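Local structure of type IV pilus secretin PilQ family protein (Vibrio cholerae, 6W6M) at residues Lys331-Trp342 against Ala546-Lys557. The protein forms an outer-membrane secretin channel that is required for natural competence and probably lets the type IV competence pilus pass through. Residues are numbered along the deposited sequence; the frame is centred on the assembly and turned at random.
Sequences KEGNLEELGVRW and ALFRRTYEQMGK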
ATOM      1  N   LYS A 331      20.601 -54.757   8.654  1.00 69.54           N
ATOM      2  CA  LYS A 331      21.458 -54.394   7.522  1.00 69.54           C
ATOM      3  C   LYS A 331      22.629 -55.355   7.416  1.00 69.54           C
ATOM      4  O   LYS A 331      23.163 -55.780   8.442  1.00 69.54           O
ATOM      5  CB  LYS A 331      21.989 -52.975   7.665  1.00 69.54           C
ATOM      6  CG  LYS A 331      20.959 -51.906   7.570  1.00 69.54           C
ATOM      7  CD  LYS A 331      21.586 -50.552   7.748  1.00 69.54           C
ATOM      8  CE  LYS A 331      20.551 -49.456   7.628  1.00 69.54           C
ATOM      9  NZ  LYS A 331      21.129 -48.100   7.822  1.00 69.54           N
ATOM     10  N   GLU A 332      23.052 -55.657   6.186  1.00 72.14           N
ATOM     11  CA  GLU A 332      24.256 -56.433   5.925  1.00 72.14           C
ATOM     12  C   GLU A 332      24.991 -55.906   4.703  1.00 72.14           C
ATOM     13  O   GLU A 332      24.381 -55.407   3.756  1.00 72.14           O
ATOM     14  CB  GLU A 332      23.951 -57.903   5.682  1.00 72.14           C
ATOM     15  CG  GLU A 332      23.427 -58.654   6.857  1.00 72.14           C
ATOM     16  CD  GLU A 332      23.093 -60.075   6.480  1.00 72.14           C
ATOM     17  OE1 GLU A 332      23.104 -60.372   5.266  1.00 72.14           O
ATOM     18  OE2 GLU A 332      22.804 -60.887   7.385  1.00 72.14           O
ATOM     19  N   GLY A 333      26.311 -56.084   4.705  1.00 71.91           N
ATOM     20  CA  GLY A 333      27.128 -55.647   3.585  1.00 71.91           C
ATOM     21  C   GLY A 333      28.433 -56.396   3.385  1.00 71.91           C
ATOM     22  O   GLY A 333      29.034 -56.847   4.358  1.00 71.91           O
ATOM     23  N   ASN A 334      28.879 -56.533   2.133  1.00 74.31           N
ATOM     24  CA  ASN A 334      30.128 -57.207   1.795  1.00 74.31           C
ATOM     25  C   ASN A 334      30.846 -56.481   0.669  1.00 74.31           C
ATOM     26  O   ASN A 334      30.212 -55.952  -0.244  1.00 74.31           O
ATOM     27  CB  ASN A 334      29.886 -58.648   1.367  1.00 74.31           C
ATOM     28  CG  ASN A 334      29.477 -59.529   2.513  1.00 74.31           C
ATOM     29  OD1 ASN A 334      29.758 -59.229   3.668  1.00 74.31           O
ATOM     30  ND2 ASN A 334      28.795 -60.623   2.206  1.00 74.31           N
ATOM     31  N   LEU A 335      32.178 -56.505   0.709  1.00 75.71           N
ATOM     32  CA  LEU A 335      32.982 -55.820  -0.305  1.00 75.71           C
ATOM     33  C   LEU A 335      34.294 -56.562  -0.509  1.00 75.71           C
ATOM     34  O   LEU A 335      34.853 -57.086   0.459  1.00 75.71           O
ATOM     35  CB  LEU A 335      33.238 -54.383   0.119  1.00 75.71           C
ATOM     36  CG  LEU A 335      33.896 -53.437  -0.871  1.00 75.71           C
ATOM     37  CD1 LEU A 335      33.376 -52.054  -0.675  1.00 75.71           C
ATOM     38  CD2 LEU A 335      35.377 -53.448  -0.656  1.00 75.71           C
ATOM     39  N   GLU A 336      34.791 -56.600  -1.753  1.00 77.93           N
ATOM     40  CA  GLU A 336      36.072 -57.224  -2.066  1.00 77.93           C
ATOM     41  C   GLU A 336      36.729 -56.595  -3.291  1.00 77.93           C
ATOM     42  O   GLU A 336      36.074 -56.353  -4.307  1.00 77.93           O
ATOM     43  CB  GLU A 336      35.894 -58.704  -2.296  1.00 77.93           C
ATOM     44  CG  GLU A 336      37.172 -59.434  -2.553  1.00 77.93           C
ATOM     45  CD  GLU A 336      36.947 -60.908  -2.729  1.00 77.93           C
ATOM     46  OE1 GLU A 336      35.773 -61.328  -2.682  1.00 77.93           O
ATOM     47  OE2 GLU A 336      37.934 -61.648  -2.915  1.00 77.93           O
ATOM     48  N   GLU A 337      38.036 -56.364  -3.200  1.00 79.75           N
ATOM     49  CA  GLU A 337      38.789 -55.757  -4.294  1.00 79.75           C
ATOM     50  C   GLU A 337      40.200 -56.331  -4.457  1.00 79.75           C
ATOM     51  O   GLU A 337      40.905 -56.554  -3.479  1.00 79.75           O
ATOM     52  CB  GLU A 337      38.865 -54.245  -4.089  1.00 79.75           C
ATOM     53  CG  GLU A 337      39.390 -53.481  -5.289  1.00 79.75           C
ATOM     54  CD  GLU A 337      39.440 -51.987  -5.045  1.00 79.75           C
ATOM     55  OE1 GLU A 337      39.376 -51.577  -3.868  1.00 79.75           O
ATOM     56  OE2 GLU A 337      39.544 -51.223  -6.028  1.00 79.75           O
ATOM     57  N   LEU A 338      40.600 -56.561  -5.704  1.00 77.43           N
ATOM     58  CA  LEU A 338      41.917 -57.093  -6.044  1.00 77.43           C
ATOM     59  C   LEU A 338      42.606 -56.222  -7.090  1.00 77.43           C
ATOM     60  O   LEU A 338      41.985 -55.811  -8.067  1.00 77.43           O
ATOM     61  CB  LEU A 338      41.813 -58.516  -6.593  1.00 77.43           C
ATOM     62  CG  LEU A 338      41.320 -59.664  -5.720  1.00 77.43           C
ATOM     63  CD1 LEU A 338      41.174 -60.915  -6.531  1.00 77.43           C
ATOM     64  CD2 LEU A 338      42.221 -59.919  -4.548  1.00 77.43           C
ATOM     65  N   GLY A 339      43.901 -55.967  -6.922  1.00 79.31           N
ATOM     66  CA  GLY A 339      44.598 -55.101  -7.856  1.00 79.31           C
ATOM     67  C   GLY A 339      46.059 -55.453  -7.999  1.00 79.31           C
ATOM     68  O   GLY A 339      46.652 -56.078  -7.116  1.00 79.31           O
ATOM     69  N   VAL A 340      46.654 -55.025  -9.117  1.00 80.30           N
ATOM     70  CA  VAL A 340      48.017 -55.401  -9.479  1.00 80.30           C
ATOM     71  C   VAL A 340      48.757 -54.227 -10.106  1.00 80.30           C
ATOM     72  O   VAL A 340      48.206 -53.462 -10.900  1.00 80.30           O
ATOM     73  CB  VAL A 340      48.035 -56.612 -10.435  1.00 80.30           C
ATOM     74  CG1 VAL A 340      49.431 -56.905 -10.889  1.00 80.30           C
ATOM     75  CG2 VAL A 340      47.481 -57.828  -9.754  1.00 80.30           C
ATOM     76  N   ARG A 341      50.041 -54.116  -9.776  1.00 85.05           N
ATOM     77  CA  ARG A 341      50.860 -53.007 -10.256  1.00 85.05           C
ATOM     78  C   ARG A 341      52.228 -53.566 -10.624  1.00 85.05           C
ATOM     79  O   ARG A 341      52.961 -53.994  -9.734  1.00 85.05           O
ATOM     80  CB  ARG A 341      50.973 -51.947  -9.169  1.00 85.05           C
ATOM     81  CG  ARG A 341      50.883 -50.529  -9.636  1.00 85.05           C
ATOM     82  CD  ARG A 341      50.390 -49.647  -8.522  1.00 85.05           C
ATOM     83  NE  ARG A 341      51.206 -49.760  -7.325  1.00 85.05           N
ATOM     84  CZ  ARG A 341      51.950 -48.778  -6.834  1.00 85.05           C
ATOM     85  NH1 ARG A 341      51.976 -47.602  -7.436  1.00 85.05           N
ATOM     86  NH2 ARG A 341      52.663 -48.971  -5.735  1.00 85.05           N
ATOM     87  N   TRP A 342      52.589 -53.576 -11.905  1.00 85.24           N
ATOM     88  CA  TRP A 342      53.914 -54.088 -12.242  1.00 85.24           C
ATOM     89  C   TRP A 342      54.558 -53.295 -13.364  1.00 85.24           C
ATOM     90  O   TRP A 342      53.889 -52.623 -14.151  1.00 85.24           O
ATOM     91  CB  TRP A 342      53.899 -55.576 -12.607  1.00 85.24           C
ATOM     92  CG  TRP A 342      53.143 -55.963 -13.824  1.00 85.24           C
ATOM     93  CD1 TRP A 342      51.900 -56.496 -13.864  1.00 85.24           C
ATOM     94  CD2 TRP A 342      53.597 -55.903 -15.178  1.00 85.24           C
ATOM     95  NE1 TRP A 342      51.537 -56.755 -15.153  1.00 85.24           N
ATOM     96  CE2 TRP A 342      52.564 -56.400 -15.984  1.00 85.24           C
ATOM     97  CE3 TRP A 342      54.777 -55.471 -15.789  1.00 85.24           C
ATOM     98  CZ2 TRP A 342      52.668 -56.475 -17.373  1.00 85.24           C
ATOM     99  CZ3 TRP A 342      54.880 -55.545 -17.165  1.00 85.24           C
ATOM    100  CH2 TRP A 342      53.833 -56.041 -17.941  1.00 85.24           C
ATOM    101  N   ALA A 546      45.077 -63.027 -13.731  1.00 88.90           N
ATOM    102  CA  ALA A 546      45.002 -62.217 -12.521  1.00 88.90           C
ATOM    103  C   ALA A 546      46.141 -61.222 -12.403  1.00 88.90           C
ATOM    104  O   ALA A 546      46.085 -60.345 -11.538  1.00 88.90           O
ATOM    105  CB  ALA A 546      44.980 -63.115 -11.290  1.00 88.90           C
ATOM    106  N   LEU A 547      47.161 -61.327 -13.242  1.00 88.51           N
ATOM    107  CA  LEU A 547      48.244 -60.360 -13.247  1.00 88.51           C
ATOM    108  C   LEU A 547      47.952 -59.144 -14.110  1.00 88.51           C
ATOM    109  O   LEU A 547      48.773 -58.225 -14.145  1.00 88.51           O
ATOM    110  CB  LEU A 547      49.536 -61.020 -13.736  1.00 88.51           C
ATOM    111  CG  LEU A 547      50.190 -62.139 -12.917  1.00 88.51           C
ATOM    112  CD1 LEU A 547      51.375 -62.765 -13.632  1.00 88.51           C
ATOM    113  CD2 LEU A 547      50.617 -61.587 -11.574  1.00 88.51           C
ATOM    114  N   PHE A 548      46.810 -59.110 -14.795  1.00 86.42           N
ATOM    115  CA  PHE A 548      46.530 -58.095 -15.803  1.00 86.42           C
ATOM    116  C   PHE A 548      45.159 -57.461 -15.614  1.00 86.42           C
ATOM    117  O   PHE A 548      44.544 -57.012 -16.578  1.00 86.42           O
ATOM    118  CB  PHE A 548      46.619 -58.684 -17.207  1.00 86.42           C
ATOM    119  CG  PHE A 548      47.982 -59.170 -17.582  1.00 86.42           C
ATOM    120  CD1 PHE A 548      48.935 -58.290 -18.060  1.00 86.42           C
ATOM    121  CD2 PHE A 548      48.304 -60.510 -17.484  1.00 86.42           C
ATOM    122  CE1 PHE A 548      50.181 -58.737 -18.416  1.00 86.42           C
ATOM    123  CE2 PHE A 548      49.549 -60.955 -17.835  1.00 86.42           C
ATOM    124  CZ  PHE A 548      50.488 -60.070 -18.304  1.00 86.42           C
ATOM    125  N   ARG A 549      44.648 -57.395 -14.390  1.00 82.47           N
ATOM    126  CA  ARG A 549      43.275 -56.934 -14.222  1.00 82.47           C
ATOM    127  C   ARG A 549      43.044 -56.508 -12.784  1.00 82.47           C
ATOM    128  O   ARG A 549      43.669 -57.021 -11.856  1.00 82.47           O
ATOM    129  CB  ARG A 549      42.280 -58.021 -14.611  1.00 82.47           C
ATOM    130  CG  ARG A 549      42.175 -59.127 -13.618  1.00 82.47           C
ATOM    131  CD  ARG A 549      41.509 -60.321 -14.212  1.00 82.47           C
ATOM    132  NE  ARG A 549      41.439 -61.408 -13.254  1.00 82.47           N
ATOM    133  CZ  ARG A 549      41.222 -62.674 -13.579  1.00 82.47           C
ATOM    134  NH1 ARG A 549      41.061 -63.018 -14.844  1.00 82.47           N
ATOM    135  NH2 ARG A 549      41.176 -63.596 -12.636  1.00 82.47           N
ATOM    136  N   ARG A 550      42.117 -55.568 -12.612  1.00 78.68           N
ATOM    137  CA  ARG A 550      41.587 -55.213 -11.303  1.00 78.68           C
ATOM    138  C   ARG A 550      40.117 -55.581 -11.264  1.00 78.68           C
ATOM    139  O   ARG A 550      39.389 -55.345 -12.233  1.00 78.68           O
ATOM    140  CB  ARG A 550      41.764 -53.731 -10.995  1.00 78.68           C
ATOM    141  CG  ARG A 550      41.081 -53.306  -9.722  1.00 78.68           C
ATOM    142  CD  ARG A 550      41.479 -51.914  -9.323  1.00 78.68           C
ATOM    143  NE  ARG A 550      41.213 -50.957 -10.382  1.00 78.68           N
ATOM    144  CZ  ARG A 550      41.700 -49.726 -10.413  1.00 78.68           C
ATOM    145  NH1 ARG A 550      42.490 -49.298  -9.445  1.00 78.68           N
ATOM    146  NH2 ARG A 550      41.401 -48.926 -11.419  1.00 78.68           N
ATOM    147  N   THR A 551      39.696 -56.161 -10.147  1.00 76.75           N
ATOM    148  CA  THR A 551      38.363 -56.706  -9.947  1.00 76.75           C
ATOM    149  C   THR A 551      37.740 -56.123  -8.684  1.00 76.75           C
ATOM    150  O   THR A 551      38.393 -56.018  -7.641  1.00 76.75           O
ATOM    151  CB  THR A 551      38.429 -58.233  -9.856  1.00 76.75           C
ATOM    152  OG1 THR A 551      39.279 -58.613  -8.771  1.00 76.75           O
ATOM    153  CG2 THR A 551      38.941 -58.843 -11.136  1.00 76.75           C
ATOM    154  N   TYR A 552      36.462 -55.755  -8.783  1.00 76.25           N
ATOM    155  CA  TYR A 552      35.737 -55.117  -7.691  1.00 76.25           C
ATOM    156  C   TYR A 552      34.367 -55.759  -7.563  1.00 76.25           C
ATOM    157  O   TYR A 552      33.719 -56.017  -8.577  1.00 76.25           O
ATOM    158  CB  TYR A 552      35.602 -53.620  -7.956  1.00 76.25           C
ATOM    159  CG  TYR A 552      34.788 -52.872  -6.939  1.00 76.25           C
ATOM    160  CD1 TYR A 552      35.314 -52.545  -5.697  1.00 76.25           C
ATOM    161  CD2 TYR A 552      33.486 -52.508  -7.207  1.00 76.25           C
ATOM    162  CE1 TYR A 552      34.574 -51.869  -4.768  1.00 76.25           C
ATOM    163  CE2 TYR A 552      32.736 -51.837  -6.281  1.00 76.25           C
ATOM    164  CZ  TYR A 552      33.284 -51.517  -5.064  1.00 76.25           C
ATOM    165  OH  TYR A 552      32.530 -50.843  -4.140  1.00 76.25           O
ATOM    166  N   GLU A 553      33.923 -56.013  -6.336  1.00 76.21           N
ATOM    167  CA  GLU A 553      32.625 -56.637  -6.123  1.00 76.21           C
ATOM    168  C   GLU A 553      32.005 -56.201  -4.805  1.00 76.21           C
ATOM    169  O   GLU A 553      32.674 -56.186  -3.769  1.00 76.21           O
ATOM    170  CB  GLU A 553      32.747 -58.140  -6.150  1.00 76.21           C
ATOM    171  CG  GLU A 553      31.440 -58.836  -6.009  1.00 76.21           C
ATOM    172  CD  GLU A 553      31.585 -60.329  -6.087  1.00 76.21           C
ATOM    173  OE1 GLU A 553      32.732 -60.803  -6.214  1.00 76.21           O
ATOM    174  OE2 GLU A 553      30.554 -61.032  -6.029  1.00 76.21           O
ATOM    175  N   GLN A 554      30.714 -55.872  -4.836  1.00 74.51           N
ATOM    176  CA  GLN A 554      30.053 -55.339  -3.653  1.00 74.51           C
ATOM    177  C   GLN A 554      28.617 -55.834  -3.576  1.00 74.51           C
ATOM    178  O   GLN A 554      27.990 -56.107  -4.597  1.00 74.51           O
ATOM    179  CB  GLN A 554      30.083 -53.818  -3.662  1.00 74.51           C
ATOM    180  CG  GLN A 554      29.552 -53.201  -2.418  1.00 74.51           C
ATOM    181  CD  GLN A 554      29.757 -51.721  -2.406  1.00 74.51           C
ATOM    182  OE1 GLN A 554      30.386 -51.166  -3.302  1.00 74.51           O
ATOM    183  NE2 GLN A 554      29.207 -51.058  -1.400  1.00 74.51           N
ATOM    184  N   MET A 555      28.106 -56.078  -2.365  1.00 72.14           N
ATOM    185  CA  MET A 555      26.729 -56.533  -2.159  1.00 72.14           C
ATOM    186  C   MET A 555      26.126 -55.960  -0.871  1.00 72.14           C
ATOM    187  O   MET A 555      26.789 -55.930   0.161  1.00 72.14           O
ATOM    188  CB  MET A 555      26.673 -58.061  -2.121  1.00 72.14           C
ATOM    189  CG  MET A 555      25.294 -58.620  -1.815  1.00 72.14           C
ATOM    190  SD  MET A 555      25.203 -60.418  -1.823  1.00 72.14           S
ATOM    191  CE  MET A 555      26.058 -60.816  -0.302  1.00 72.14           C
ATOM    192  N   GLY A 556      24.874 -55.505  -0.929  1.00 68.70           N
ATOM    193  CA  GLY A 556      24.203 -54.947   0.236  1.00 68.70           C
ATOM    194  C   GLY A 556      22.790 -55.462   0.369  1.00 68.70           C
ATOM    195  O   GLY A 556      22.149 -55.825  -0.619  1.00 68.70           O
ATOM    196  N   LYS A 557      22.295 -55.481   1.606  1.00 67.75           N
ATOM    197  CA  LYS A 557      20.938 -55.944   1.865  1.00 67.75           C
ATOM    198  C   LYS A 557      20.358 -55.240   3.082  1.00 67.75           C
ATOM    199  O   LYS A 557      21.047 -55.065   4.088  1.00 67.75           O
ATOM    200  CB  LYS A 557      20.906 -57.451   2.081  1.00 67.75           C
ATOM    201  CG  LYS A 557      19.650 -57.928   2.736  1.00 67.75           C
ATOM    202  CD  LYS A 557      19.625 -59.424   2.868  1.00 67.75           C
ATOM    203  CE  LYS A 557      19.469 -60.078   1.523  1.00 67.75           C
ATOM    204  NZ  LYS A 557      19.187 -61.521   1.674  1.00 67.75           N
TER
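E332 pairs with K557, and from there to L338 opposite T551 the two strands form an antiparallel ladder, an example of a long sheet held together by strands far apart along the chain, consistent with the β-rich wall of a secretin. In each hydrogen-bonded pair, E332–K557, N334–M555, E336–E553 and L338–T551, both residues donate and accept once, giving eight backbone bonds; L338 N to T551 O, at 3.0 Å, is nearly straight (168°). Between them, G333–G556, L335–Q554 and E337–Y552 are non-hydrogen-bonded pairs, where CA-H...O contacts such as E337 CA to T551 O (3.4 Å) add to the seam.

Side chains alternate between two faces. On the one carrying N334, E336 and L338, L338 lies alongside T551, its CB 3.3 Å from T551 OG1; the hydroxyl stands between the backbone N and the carbonyl carbon (chi1 59°), which turns it toward the leucine. The carboxylates of E336 and E553 come near one another here, so some mutual repulsion is likely. On the other face, L335 CD1 reaches Y552 OH at 3.8 Å and also meets the amide end of Q554. E337 and R550 run side by side without their charged atoms touching: R550 instead forms a salt bridge to D533 and a hydrogen bond to A383 O, while E337 has weak hydrogen bonds to S384, S386 and T385.

Beyond the ladder, side chains meet the backbone of the turn: V340 CG2 lies 3.4 Å from A546 O, and W342 NE1 donates a weak hydrogen bond to L547 O (3.3 Å). W342 and F548 form an offset edge-to-face pair, the tryptophan edge directed toward the phenylalanine face with planes 87° apart.

Strand 320-347 is thereby held between two neighbours, bonding through K331, G333, L335, E337 and G339 to strand 404-429, while strand 549-568 continues the antiparallel sheet to strand 518-534.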